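Local atomic coordinates of GTPase activator-like protein (Chaetomium thermophilum, PDB entry 6SSH), a protein that probably stimulates GTP hydrolysis by a small GTPase, through the TSC2-type Rap/Ran-GAP domain that makes up this part of a longer chain. Residues V156-M161 / R188-N193. Sequence-based numbering, arbitrary orientation.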
# COMPACT_ATOMS: atom_id res chain seq x y z
N VAL A 156 0.01 -13.78 8.13
CA VAL A 156 1.13 -12.95 7.66
C VAL A 156 1.76 -12.29 8.89
O VAL A 156 1.19 -12.23 9.97
CB VAL A 156 0.68 -11.85 6.69
CG1 VAL A 156 -0.01 -12.47 5.46
CG2 VAL A 156 -0.24 -10.87 7.36
N MET A 157 2.98 -11.81 8.73
CA MET A 157 3.64 -10.92 9.64
C MET A 157 3.42 -9.51 9.22
O MET A 157 3.49 -9.22 8.02
CB MET A 157 5.12 -11.24 9.72
CG MET A 157 5.41 -12.68 10.15
SD MET A 157 4.60 -13.26 11.67
CE MET A 157 5.24 -12.03 12.77
N VAL A 158 3.14 -8.63 10.16
CA VAL A 158 2.97 -7.20 9.88
C VAL A 158 3.95 -6.44 10.72
O VAL A 158 4.01 -6.67 11.95
CB VAL A 158 1.52 -6.68 10.20
CG1 VAL A 158 1.45 -5.20 9.89
CG2 VAL A 158 0.49 -7.45 9.42
N GLN A 159 4.77 -5.60 10.11
CA GLN A 159 5.80 -4.81 10.78
C GLN A 159 5.74 -3.38 10.30
O GLN A 159 5.58 -3.10 9.08
CB GLN A 159 7.17 -5.39 10.47
CG GLN A 159 8.35 -4.65 11.11
CD GLN A 159 9.70 -5.37 10.88
OE1 GLN A 159 9.75 -6.50 10.39
NE2 GLN A 159 10.80 -4.70 11.21
N VAL A 160 5.84 -2.42 11.19
CA VAL A 160 5.87 -1.03 10.80
C VAL A 160 7.32 -0.61 10.79
O VAL A 160 8.09 -0.89 11.78
CB VAL A 160 5.00 -0.16 11.71
CG1 VAL A 160 5.11 1.35 11.39
CG2 VAL A 160 3.61 -0.61 11.70
N MET A 161 7.76 0.06 9.72
CA MET A 161 9.12 0.58 9.59
C MET A 161 9.01 2.05 9.34
O MET A 161 8.30 2.44 8.42
CB MET A 161 9.88 -0.08 8.46
CG MET A 161 10.12 -1.54 8.68
SD MET A 161 11.02 -2.30 7.34
CE MET A 161 12.44 -1.25 7.13
N ARG A 188 -5.60 -1.29 7.77
CA ARG A 188 -6.23 -0.01 7.49
C ARG A 188 -6.15 0.85 8.75
O ARG A 188 -5.86 2.05 8.64
CB ARG A 188 -7.69 -0.24 7.03
CG ARG A 188 -8.31 0.94 6.39
CD ARG A 188 -9.74 0.66 5.95
NE ARG A 188 -10.48 -0.20 6.84
CZ ARG A 188 -10.96 -1.40 6.54
NH1 ARG A 188 -10.85 -1.99 5.34
NH2 ARG A 188 -11.55 -2.01 7.51
N LEU A 189 -6.38 0.32 9.96
CA LEU A 189 -6.23 1.09 11.16
C LEU A 189 -4.79 1.59 11.35
O LEU A 189 -4.55 2.77 11.68
CB LEU A 189 -6.71 0.26 12.37
CG LEU A 189 -6.71 1.08 13.64
CD1 LEU A 189 -7.59 2.27 13.46
CD2 LEU A 189 -7.19 0.19 14.83
N LEU A 190 -3.80 0.72 11.12
CA LEU A 190 -2.42 1.19 11.21
C LEU A 190 -2.17 2.31 10.20
O LEU A 190 -1.48 3.28 10.55
CB LEU A 190 -1.43 0.06 10.87
CG LEU A 190 -1.32 -1.11 11.83
CD1 LEU A 190 -0.30 -2.14 11.33
CD2 LEU A 190 -0.89 -0.62 13.17
N ALA A 191 -2.69 2.19 9.00
CA ALA A 191 -2.43 3.20 7.97
C ALA A 191 -3.10 4.51 8.35
O ALA A 191 -2.51 5.61 8.17
CB ALA A 191 -2.93 2.71 6.64
N LEU A 192 -4.32 4.47 8.87
CA LEU A 192 -4.99 5.69 9.30
C LEU A 192 -4.21 6.38 10.41
O LEU A 192 -3.98 7.57 10.39
CB LEU A 192 -6.41 5.38 9.74
CG LEU A 192 -7.28 6.61 10.03
CD1 LEU A 192 -7.28 7.60 8.87
CD2 LEU A 192 -8.69 6.10 10.33
N ASN A 193 -3.81 5.64 11.44
CA ASN A 193 -3.07 6.20 12.53
C ASN A 193 -1.74 6.77 12.01
O ASN A 193 -1.34 7.87 12.36
CB ASN A 193 -2.84 5.13 13.60
CG ASN A 193 -4.17 4.77 14.34
OD1 ASN A 193 -5.14 5.51 14.27
ND2 ASN A 193 -4.21 3.62 14.95
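No flat group takes part where Leu190 meets Val158 and Val160; the closest approaches are between methyl groups of branched apolar side chains, a compact example of how a helix can be laid on a β-sheet. Leu190 CD1 comes within 3.8 Å of Val158 CG1 and 4.2 Å of Val160 CG2, so a single methyl serves two valines two places apart on the strand. Its reach follows from the leucine torsions: chi1 of -68° turns CG anti to the carbonyl carbon, and chi2 of 179° extends CD1 away from the helix backbone. Val158 offers the branch lying anti to its own N (chi1 180°), and the side chains of Val158 and Leu190 run alongside one another, pointing opposite ways. The alternation of the strand turns Val158 and Val160 toward the helix and the CB of Gln159, between them, away from it. The backbones stay well apart, Val160 CA and Leu190 CA being 8.6 Å from each other. Leu183 and Phe186, earlier on the same helix, also touch Val158, while Leu190 reaches Ile129 of the adjoining antiparallel strand. This is α/β packing: helix 183-201 lies against one face of the mixed sheet, over strands 127-134 and 155-162, within the Rap/Ran-GAP domain.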